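Local coordinates for benzoylformate Decarboxylase (Polynucleobacter necessarius, PDB 4K9Q), which probably decarboxylates benzoylformate with the help of thiamine diphosphate and a magnesium ion, as expected of a thiamine diphosphate-dependent lyase, at residues P339-D344 / M380-R385; M348-H353 / E499-L504; A138-Y143 / V172-S177; K89-I94 / Q149-V154. All blocks are in the same frame, centred on the assembly; numbering follows the deposited sequence.

Interaction 1: P339-D344 / M380-R385; sequences PMTKED and MQDVFR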
# COMPACT_ATOMS: atom_id res chain seq x y z
N PRO A 339 -4.30 -36.43 36.39
CA PRO A 339 -3.81 -35.43 37.34
C PRO A 339 -2.41 -34.96 36.97
O PRO A 339 -1.67 -35.65 36.24
CB PRO A 339 -3.74 -36.20 38.66
CG PRO A 339 -4.61 -37.38 38.48
CD PRO A 339 -4.60 -37.72 37.02
N MET A 340 -2.05 -33.79 37.48
CA MET A 340 -0.72 -33.24 37.31
C MET A 340 0.30 -34.29 37.74
O MET A 340 0.14 -34.93 38.79
CB MET A 340 -0.56 -31.98 38.16
CG MET A 340 0.80 -31.32 38.03
SD MET A 340 1.06 -30.12 39.34
CE MET A 340 1.30 -31.18 40.76
N THR A 341 1.33 -34.48 36.92
CA THR A 341 2.45 -35.35 37.28
C THR A 341 3.36 -34.66 38.29
O THR A 341 3.27 -33.45 38.49
CB THR A 341 3.27 -35.76 36.05
OG1 THR A 341 3.87 -34.60 35.45
CG2 THR A 341 2.40 -36.48 35.02
N LYS A 342 4.24 -35.44 38.92
CA LYS A 342 5.15 -34.93 39.94
C LYS A 342 6.59 -35.17 39.48
O LYS A 342 7.03 -36.32 39.37
CB LYS A 342 4.90 -35.61 41.29
CG LYS A 342 3.50 -35.39 41.87
CD LYS A 342 3.38 -34.03 42.54
CE LYS A 342 1.98 -33.83 43.13
NZ LYS A 342 1.87 -32.55 43.90
N GLU A 343 7.30 -34.09 39.20
CA GLU A 343 8.67 -34.17 38.69
C GLU A 343 9.63 -34.55 39.82
O GLU A 343 9.34 -34.33 40.99
CB GLU A 343 9.06 -32.82 38.07
CG GLU A 343 10.47 -32.73 37.48
CD GLU A 343 10.71 -33.73 36.35
OE1 GLU A 343 11.13 -34.87 36.65
OE2 GLU A 343 10.49 -33.36 35.17
N ASP A 344 10.77 -35.12 39.44
CA ASP A 344 11.84 -35.46 40.38
C ASP A 344 12.54 -34.19 40.87
O ASP A 344 13.31 -33.58 40.14
CB ASP A 344 12.84 -36.39 39.68
CG ASP A 344 13.90 -36.92 40.62
OD1 ASP A 344 14.03 -36.41 41.76
OD2 ASP A 344 14.62 -37.85 40.20
N MET A 380 3.78 -26.09 31.75
CA MET A 380 2.93 -25.10 32.38
C MET A 380 1.46 -25.52 32.31
O MET A 380 0.72 -25.38 33.27
CB MET A 380 3.11 -23.74 31.70
CG MET A 380 2.21 -22.66 32.28
SD MET A 380 2.12 -21.19 31.23
CE MET A 380 1.27 -21.84 29.80
N GLN A 381 1.06 -26.05 31.16
CA GLN A 381 -0.31 -26.51 30.97
C GLN A 381 -0.65 -27.68 31.91
O GLN A 381 -1.79 -27.83 32.33
CB GLN A 381 -0.54 -26.87 29.51
CG GLN A 381 -0.53 -25.63 28.63
CD GLN A 381 -0.49 -25.94 27.15
OE1 GLN A 381 -0.13 -27.04 26.74
NE2 GLN A 381 -0.85 -24.96 26.33
N ASP A 382 0.35 -28.48 32.27
CA ASP A 382 0.11 -29.58 33.20
C ASP A 382 -0.07 -29.08 34.63
O ASP A 382 -0.87 -29.61 35.40
CB ASP A 382 1.25 -30.59 33.18
CG ASP A 382 0.91 -31.87 33.94
OD1 ASP A 382 -0.17 -32.43 33.68
OD2 ASP A 382 1.72 -32.30 34.79
N VAL A 383 0.69 -28.04 34.97
CA VAL A 383 0.81 -27.62 36.36
C VAL A 383 -0.19 -26.54 36.71
O VAL A 383 -0.93 -26.65 37.69
CB VAL A 383 2.24 -27.10 36.66
CG1 VAL A 383 2.32 -26.49 38.05
CG2 VAL A 383 3.27 -28.23 36.50
N PHE A 384 -0.21 -25.48 35.90
CA PHE A 384 -1.11 -24.36 36.14
C PHE A 384 -2.41 -24.58 35.38
O PHE A 384 -2.57 -24.12 34.25
CB PHE A 384 -0.46 -23.03 35.74
CG PHE A 384 0.52 -22.49 36.76
CD1 PHE A 384 0.08 -21.68 37.80
CD2 PHE A 384 1.87 -22.80 36.68
CE1 PHE A 384 0.98 -21.18 38.74
CE2 PHE A 384 2.77 -22.30 37.61
CZ PHE A 384 2.33 -21.50 38.65
N ARG A 385 -3.35 -25.28 36.00
CA ARG A 385 -4.64 -25.52 35.35
C ARG A 385 -5.58 -24.37 35.70
O ARG A 385 -6.14 -24.32 36.79
CB ARG A 385 -5.18 -26.89 35.77
CG ARG A 385 -4.17 -27.98 35.47
CD ARG A 385 -4.65 -29.38 35.78
NE ARG A 385 -3.65 -30.35 35.34
CZ ARG A 385 -3.89 -31.65 35.16
NH1 ARG A 385 -5.10 -32.14 35.39
NH2 ARG A 385 -2.92 -32.45 34.73
O HOH W 1 -0.96 -35.05 33.72

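Interaction 2: M348-H353 / E499-L504; sequences MPLRPH and ETLDEL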
# COMPACT_ATOMS: atom_id res chain seq x y z
N MET A 348 19.32 -32.41 39.52
CA MET A 348 20.08 -31.19 39.28
C MET A 348 20.85 -31.40 37.99
O MET A 348 21.40 -32.48 37.76
CB MET A 348 21.07 -30.92 40.41
CG MET A 348 20.49 -30.13 41.55
SD MET A 348 20.47 -28.36 41.22
CE MET A 348 19.89 -27.77 42.81
N PRO A 349 20.88 -30.38 37.12
CA PRO A 349 20.26 -29.06 37.23
C PRO A 349 18.73 -29.14 37.35
O PRO A 349 18.13 -30.14 36.97
CB PRO A 349 20.63 -28.37 35.91
CG PRO A 349 21.78 -29.15 35.36
CD PRO A 349 21.56 -30.56 35.82
N LEU A 350 18.14 -28.07 37.88
CA LEU A 350 16.71 -28.03 38.15
C LEU A 350 15.87 -28.26 36.89
O LEU A 350 16.18 -27.75 35.82
CB LEU A 350 16.33 -26.67 38.76
CG LEU A 350 16.93 -26.37 40.13
CD1 LEU A 350 16.56 -24.96 40.56
CD2 LEU A 350 16.45 -27.40 41.13
N ARG A 351 14.82 -29.06 37.03
CA ARG A 351 13.91 -29.34 35.93
C ARG A 351 12.73 -28.39 35.96
O ARG A 351 12.13 -28.16 37.01
CB ARG A 351 13.45 -30.79 36.00
CG ARG A 351 14.60 -31.77 35.84
CD ARG A 351 14.11 -33.19 35.95
NE ARG A 351 15.21 -34.14 35.86
CZ ARG A 351 15.06 -35.45 35.95
NH1 ARG A 351 13.84 -35.96 36.13
NH2 ARG A 351 16.11 -36.26 35.86
N PRO A 352 12.37 -27.83 34.79
CA PRO A 352 11.31 -26.81 34.76
C PRO A 352 9.94 -27.26 35.31
O PRO A 352 9.26 -26.42 35.90
CB PRO A 352 11.23 -26.42 33.28
CG PRO A 352 11.85 -27.56 32.53
CD PRO A 352 12.92 -28.10 33.45
N HIS A 353 9.54 -28.52 35.13
CA HIS A 353 8.26 -28.96 35.69
C HIS A 353 8.30 -28.82 37.22
O HIS A 353 7.32 -28.44 37.84
CB HIS A 353 7.93 -30.40 35.28
CG HIS A 353 6.49 -30.78 35.48
ND1 HIS A 353 5.94 -30.99 36.72
CD2 HIS A 353 5.51 -31.03 34.58
CE1 HIS A 353 4.67 -31.33 36.59
NE2 HIS A 353 4.38 -31.37 35.30
N GLU A 499 19.30 -21.09 43.40
CA GLU A 499 19.97 -22.30 42.92
C GLU A 499 19.32 -23.59 43.41
O GLU A 499 19.72 -24.68 43.00
CB GLU A 499 21.45 -22.30 43.33
CG GLU A 499 22.27 -21.15 42.74
CD GLU A 499 22.61 -21.36 41.27
OE1 GLU A 499 22.34 -22.45 40.74
OE2 GLU A 499 23.13 -20.41 40.64
N THR A 500 18.34 -23.47 44.30
CA THR A 500 17.60 -24.65 44.76
C THR A 500 16.12 -24.36 44.80
O THR A 500 15.70 -23.20 44.81
CB THR A 500 18.01 -25.08 46.19
OG1 THR A 500 17.54 -24.12 47.14
CG2 THR A 500 19.53 -25.26 46.32
N LEU A 501 15.32 -25.42 44.86
CA LEU A 501 13.87 -25.26 44.95
C LEU A 501 13.44 -24.62 46.27
O LEU A 501 12.45 -23.90 46.32
CB LEU A 501 13.16 -26.60 44.72
CG LEU A 501 13.33 -27.21 43.32
CD1 LEU A 501 12.61 -28.55 43.25
CD2 LEU A 501 12.80 -26.27 42.24
N ASP A 502 14.18 -24.87 47.35
CA ASP A 502 13.88 -24.17 48.61
C ASP A 502 14.18 -22.67 48.51
O ASP A 502 13.42 -21.84 49.01
CB ASP A 502 14.64 -24.79 49.79
CG ASP A 502 14.21 -24.21 51.12
OD1 ASP A 502 15.04 -23.56 51.79
OD2 ASP A 502 13.02 -24.37 51.48
N GLU A 503 15.28 -22.32 47.86
CA GLU A 503 15.59 -20.92 47.63
C GLU A 503 14.51 -20.27 46.76
O GLU A 503 14.11 -19.13 47.00
CB GLU A 503 16.96 -20.75 46.99
CG GLU A 503 18.11 -21.05 47.95
CD GLU A 503 19.48 -20.92 47.31
OE1 GLU A 503 19.57 -20.44 46.16
OE2 GLU A 503 20.47 -21.31 47.97
N LEU A 504 14.06 -21.01 45.75
CA LEU A 504 12.97 -20.51 44.90
C LEU A 504 11.72 -20.23 45.73
O LEU A 504 11.10 -19.19 45.57
CB LEU A 504 12.65 -21.51 43.79
CG LEU A 504 11.43 -21.16 42.93
CD1 LEU A 504 11.64 -19.83 42.22
CD2 LEU A 504 11.20 -22.28 41.94

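Interaction 3: A138-Y143 / V172-S177; sequences AFMRAY and VARTVS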
# COMPACT_ATOMS: atom_id res chain seq x y z
N ALA A 138 -11.41 12.81 14.14
CA ALA A 138 -10.54 11.67 13.80
C ALA A 138 -10.33 10.75 15.00
O ALA A 138 -10.30 9.51 14.86
CB ALA A 138 -9.21 12.16 13.24
N PHE A 139 -10.20 11.34 16.19
CA PHE A 139 -10.17 10.54 17.41
C PHE A 139 -11.48 9.76 17.62
O PHE A 139 -11.45 8.59 18.02
CB PHE A 139 -9.83 11.39 18.64
CG PHE A 139 -8.35 11.52 18.89
CD1 PHE A 139 -7.71 10.67 19.77
CD2 PHE A 139 -7.60 12.49 18.23
CE1 PHE A 139 -6.33 10.78 20.02
CE2 PHE A 139 -6.23 12.62 18.48
CZ PHE A 139 -5.60 11.76 19.37
N MET A 140 -12.62 10.40 17.35
CA MET A 140 -13.88 9.68 17.46
C MET A 140 -13.97 8.52 16.46
O MET A 140 -14.38 7.42 16.80
CB MET A 140 -15.08 10.61 17.28
CG MET A 140 -16.41 9.92 17.53
SD MET A 140 -16.59 9.33 19.22
CE MET A 140 -16.89 7.58 18.95
N ARG A 141 -13.59 8.78 15.21
CA ARG A 141 -13.59 7.72 14.20
C ARG A 141 -12.60 6.62 14.57
O ARG A 141 -12.85 5.44 14.35
CB ARG A 141 -13.28 8.28 12.81
CG ARG A 141 -13.27 7.23 11.69
CD ARG A 141 -13.30 7.88 10.31
NE ARG A 141 -13.10 6.86 9.28
CZ ARG A 141 -12.81 7.10 8.01
NH1 ARG A 141 -12.71 8.34 7.55
NH2 ARG A 141 -12.65 6.07 7.18
N ALA A 142 -11.46 7.02 15.15
CA ALA A 142 -10.47 6.04 15.61
C ALA A 142 -11.08 5.12 16.68
O ALA A 142 -10.98 3.89 16.59
CB ALA A 142 -9.22 6.76 16.15
N TYR A 143 -11.72 5.72 17.68
CA TYR A 143 -12.38 4.96 18.74
C TYR A 143 -13.44 4.02 18.17
O TYR A 143 -13.49 2.84 18.51
CB TYR A 143 -13.01 5.92 19.76
CG TYR A 143 -13.75 5.24 20.90
CD1 TYR A 143 -15.02 4.69 20.71
CD2 TYR A 143 -13.19 5.16 22.17
CE1 TYR A 143 -15.69 4.07 21.75
CE2 TYR A 143 -13.85 4.54 23.21
CZ TYR A 143 -15.11 4.00 22.99
OH TYR A 143 -15.77 3.39 24.04
N VAL A 172 -18.45 16.12 18.59
CA VAL A 172 -18.17 14.98 17.73
C VAL A 172 -18.43 13.64 18.40
O VAL A 172 -18.39 12.61 17.74
CB VAL A 172 -16.73 14.99 17.15
CG1 VAL A 172 -16.46 16.29 16.41
CG2 VAL A 172 -15.70 14.74 18.23
N ALA A 173 -18.70 13.65 19.71
CA ALA A 173 -18.88 12.39 20.43
C ALA A 173 -20.05 11.56 19.91
O ALA A 173 -21.15 12.08 19.69
CB ALA A 173 -19.02 12.64 21.93
N ARG A 174 -19.80 10.26 19.76
CA ARG A 174 -20.79 9.29 19.28
C ARG A 174 -20.62 8.01 20.09
O ARG A 174 -19.66 7.88 20.85
CB ARG A 174 -20.56 8.99 17.80
CG ARG A 174 -20.84 10.17 16.87
CD ARG A 174 -20.67 9.76 15.40
NE ARG A 174 -19.28 9.66 14.95
CZ ARG A 174 -18.69 8.53 14.55
NH1 ARG A 174 -17.44 8.56 14.11
NH2 ARG A 174 -19.35 7.38 14.60
N THR A 175 -21.56 7.08 19.94
CA THR A 175 -21.37 5.74 20.49
C THR A 175 -21.56 4.67 19.40
O THR A 175 -22.21 4.92 18.38
CB THR A 175 -22.31 5.43 21.68
OG1 THR A 175 -23.66 5.30 21.21
CG2 THR A 175 -22.24 6.53 22.73
N VAL A 176 -20.99 3.50 19.64
CA VAL A 176 -21.05 2.40 18.67
C VAL A 176 -21.35 1.10 19.39
O VAL A 176 -21.24 1.01 20.62
CB VAL A 176 -19.72 2.24 17.89
CG1 VAL A 176 -19.41 3.50 17.09
CG2 VAL A 176 -18.56 1.90 18.85
N SER A 177 -21.72 0.08 18.62
CA SER A 177 -21.85 -1.26 19.17
C SER A 177 -20.47 -1.89 19.17
O SER A 177 -19.62 -1.55 18.34
CB SER A 177 -22.81 -2.10 18.31
OG SER A 177 -22.34 -2.24 16.98

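Interaction 4: K89-I94 / Q149-V154; sequences KTPLII and QPQGPV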
# COMPACT_ATOMS: atom_id res chain seq x y z
N LYS A 89 -6.55 -8.65 18.87
CA LYS A 89 -7.80 -7.89 18.70
C LYS A 89 -8.01 -6.84 19.79
O LYS A 89 -9.12 -6.66 20.31
CB LYS A 89 -9.00 -8.83 18.58
CG LYS A 89 -8.99 -9.58 17.24
CD LYS A 89 -10.25 -10.41 17.01
CE LYS A 89 -10.26 -11.68 17.85
NZ LYS A 89 -11.16 -12.69 17.20
N THR A 90 -6.94 -6.12 20.13
CA THR A 90 -7.00 -5.13 21.20
C THR A 90 -7.26 -3.76 20.59
O THR A 90 -6.56 -3.36 19.66
CB THR A 90 -5.68 -5.07 21.96
OG1 THR A 90 -5.31 -6.40 22.37
CG2 THR A 90 -5.78 -4.15 23.18
N PRO A 91 -8.26 -3.04 21.11
CA PRO A 91 -8.66 -1.76 20.51
C PRO A 91 -7.76 -0.57 20.92
O PRO A 91 -8.27 0.40 21.47
CB PRO A 91 -10.08 -1.58 21.04
CG PRO A 91 -10.09 -2.28 22.36
CD PRO A 91 -9.15 -3.46 22.21
N LEU A 92 -6.47 -0.65 20.63
CA LEU A 92 -5.55 0.45 20.94
C LEU A 92 -5.72 1.59 19.95
O LEU A 92 -5.94 1.37 18.75
CB LEU A 92 -4.10 -0.04 20.89
CG LEU A 92 -3.73 -1.15 21.85
CD1 LEU A 92 -2.23 -1.42 21.72
CD2 LEU A 92 -4.11 -0.74 23.30
N ILE A 93 -5.61 2.82 20.45
CA ILE A 93 -5.54 3.98 19.58
C ILE A 93 -4.08 4.42 19.51
O ILE A 93 -3.57 5.06 20.45
CB ILE A 93 -6.46 5.10 20.06
CG1 ILE A 93 -7.91 4.61 20.05
CG2 ILE A 93 -6.31 6.34 19.16
CD1 ILE A 93 -8.91 5.60 20.63
N ILE A 94 -3.41 4.05 18.42
CA ILE A 94 -2.00 4.37 18.26
C ILE A 94 -1.86 5.77 17.69
O ILE A 94 -2.35 6.05 16.59
CB ILE A 94 -1.27 3.39 17.32
CG1 ILE A 94 -1.53 1.92 17.69
CG2 ILE A 94 0.23 3.72 17.29
CD1 ILE A 94 -1.07 1.51 19.07
N GLN A 149 -16.61 -4.78 16.46
CA GLN A 149 -16.11 -6.14 16.29
C GLN A 149 -15.75 -6.37 14.82
O GLN A 149 -16.46 -5.89 13.93
CB GLN A 149 -17.20 -7.11 16.73
CG GLN A 149 -16.71 -8.44 17.22
CD GLN A 149 -17.74 -9.13 18.07
OE1 GLN A 149 -18.81 -9.49 17.59
NE2 GLN A 149 -17.43 -9.31 19.36
N PRO A 150 -14.65 -7.09 14.54
CA PRO A 150 -13.63 -7.60 15.47
C PRO A 150 -12.74 -6.45 15.89
O PRO A 150 -12.22 -5.71 15.03
CB PRO A 150 -12.85 -8.59 14.60
CG PRO A 150 -12.95 -8.04 13.22
CD PRO A 150 -14.32 -7.40 13.13
N GLN A 151 -12.56 -6.26 17.19
CA GLN A 151 -11.81 -5.12 17.68
C GLN A 151 -10.33 -5.19 17.27
O GLN A 151 -9.79 -6.26 16.95
CB GLN A 151 -11.98 -4.97 19.19
CG GLN A 151 -13.44 -4.81 19.62
CD GLN A 151 -13.58 -4.58 21.12
OE1 GLN A 151 -12.80 -5.09 21.92
NE2 GLN A 151 -14.60 -3.80 21.50
N GLY A 152 -9.67 -4.04 17.27
CA GLY A 152 -8.28 -3.99 16.85
C GLY A 152 -7.73 -2.58 16.82
O GLY A 152 -8.48 -1.62 16.98
N PRO A 153 -6.41 -2.46 16.63
CA PRO A 153 -5.75 -1.15 16.74
C PRO A 153 -5.93 -0.29 15.50
O PRO A 153 -6.11 -0.79 14.39
CB PRO A 153 -4.27 -1.52 16.92
CG PRO A 153 -4.13 -2.82 16.21
CD PRO A 153 -5.44 -3.56 16.44
N VAL A 154 -5.87 1.02 15.72
CA VAL A 154 -5.93 2.01 14.64
C VAL A 154 -4.78 3.01 14.83
O VAL A 154 -4.19 3.09 15.91
CB VAL A 154 -7.28 2.77 14.66
CG1 VAL A 154 -8.43 1.81 14.40
CG2 VAL A 154 -7.47 3.47 15.99
O HOH W 2 -11.17 -7.21 21.91

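Interaction 1: P339-D344 / M380-R385
Asp382, in the last turn of helix 377-383, carries the polar part of the contact with 339-344. Its OD2 takes the backbone N of Thr341 on the syn lone pair at 3.1 Å, with an N-H...O angle of 152°. Thr341 OG1 lies 3.2 Å from Asp382 OD2, a possible bond whose proton has another acceptor within reach. A water donates both to Asp382 OD1 and to Pro339 O. The salt bridge is internal to 380-385: Arg385 approaches Asp382 side-on, NH2 meeting OD1 at 2.9 Å from above the carboxylate plane, while NE bonds to Asp382 O at 2.9 Å. Met340 N lies over one face of the guanidinium, without bonding to it. Apolar contact comes from Met340: chi1 (-179°) sets CG anti to the backbone N, against Asp382 OD2 at 3.5 Å, and SD beyond it rests 4.1 Å from Val383 CG1. An alanine in place of Asp382 would probably leave Thr341 N without this acceptor and Arg385 without its carboxylate mate. The carboxylate thus ties the linker ahead of helix 352-361 to the C-terminal end of helix 377-383 of the C-terminal thiamine diphosphate-binding domain.

Interaction 2: M348-H353 / E499-L504
Leu350 and Thr500 mark the closest backbone approach, their CA atoms 7.5 Å apart, where two segments that are each about to enter a helix pass one another. Arg351 is the N-cap residue of helix 352-361 and Thr500 that of helix 501-513; Thr500 OG1 accepts the N-cap bond from Glu503 N at 3.0 Å, and Glu503 OE1 separately accepts Glu499 N at 2.8 Å. Side chains of 348-353 make the contact, partly against the backbone of Glu499. Leu350 sends its two methyls to different partners: CD2 lies 3.8 Å from Leu501 CG, the two side chains lying alongside and running in opposite senses, while CD1 sits 4.0 Å from Glu499 O. In Met348, chi2 (-81°) turns SD toward 499-504, and CE beyond it comes within 3.1 Å of that same Glu499 O. An alanine at Leu350 would probably open a gap beside Leu501 and leave the backbone around Glu499 less well covered. Val522 of strand 517-523 also touches Leu350, and Leu501 reaches Ala354 and Val358. The contact therefore joins the starts of two helices beside the parallel sheet of the C-terminal thiamine diphosphate-binding domain.

Interaction 3: A138-Y143 / V172-S177
Met140 reaches from helix 135-147 against segment 172-177 and contributes the largest share of the buried surface. Its CB lies 3.9 Å from Val172 O and 4.3 Å from Val172 CG2. CG, set anti to the backbone N by chi1 of -174°, comes 3.3 Å from Val172 O and also lies over one face of the Arg174 guanidinium, 3.8 Å from NH1. The chain then bends at chi2 (63°), and SD accepts a weak hydrogen bond from Arg174 N at 3.4 Å; Ala173 CA is 4.0 Å from the same sulphur. A second bend of Met140, at chi3 (-123°), takes Met140 CE to within 3.4 Å of Arg174 O, so sulphur and methyl meet the N-H and the carbonyl oxygen of one residue. Arg174 bends at chi3, and its NH1 also approaches Arg141 CA at 3.9 Å. The charged ends look elsewhere: Arg174 NH1 bonds to Ser303 O of the second subunit, and Arg141 forms a salt bridge with Glu107 of the third. What results is a helix of the N-terminal alpha/beta domain overlaid by a linker segment, which in turn bonds to a neighbouring subunit in the tetramer.

Interaction 4: K89-I94 / Q149-V154
Lys89 takes a positive phi (61°) as helix 79-88 ends in a Schellman motif, and this turn brings its CA to within 3.1 Å of Gln151 O. CB and CG of Lys89 also touch that carbonyl oxygen, and CD goes on to meet Pro150 CB at 4.0 Å before NZ leaves for salt bridges with Asp207 and Asp297. A water bridges the segments by donating to both Lys89 O and Gln151 OE1; Gln151 NE2 turns instead to Met147 O. Pro91 centres an inverse gamma turn, and its CA lies 3.5 Å from Gly152 O, the C-H...O angle nearly straight at 168°. Beyond it the two segments run side by side into neighbouring parallel strands, 93-98 and 154-159, of the six-stranded sheet of the N-terminal thiamine diphosphate-binding domain. Val154 N donates to Leu92 O at 3.1 Å, and Val154 O receives Ile94 N at 2.8 Å, so Val154 bonds to the residues flanking Ile93. Pro153, lacking an N-H, contributes a CA-H contact to Leu92 O, its CA 3.2 Å from that oxygen. On the face carrying Ile93 and Val154, CG1 of the isoleucine lies 4.2 Å from CG2 of the valine, beneath helix 135-147.

The four contacts form two pairs on opposite sides of the chain's centre. Interactions 1 and 2, centres 15 Å apart, are coupled through His353, whose NE2 probably hydrogen-bonds Asp382 OD2 at 2.9 Å, and a salt bridge between Glu343 OE1 and Arg351 NH1. Interactions 3 and 4, centres 13 Å apart, meet where Ala142 and Tyr143 pack on Ile93 and Val154. Between the pairs, even 1 and 4 have nearest atoms about 18 Å apart. None lines the cofactor site; the side chains of Leu350 in interaction 2 and Ile94 in interaction 4 each lie about 13 Å from a bound thiamine diphosphate, and Leu350 about 10 Å from the side chain of Asn456, a magnesium ligand.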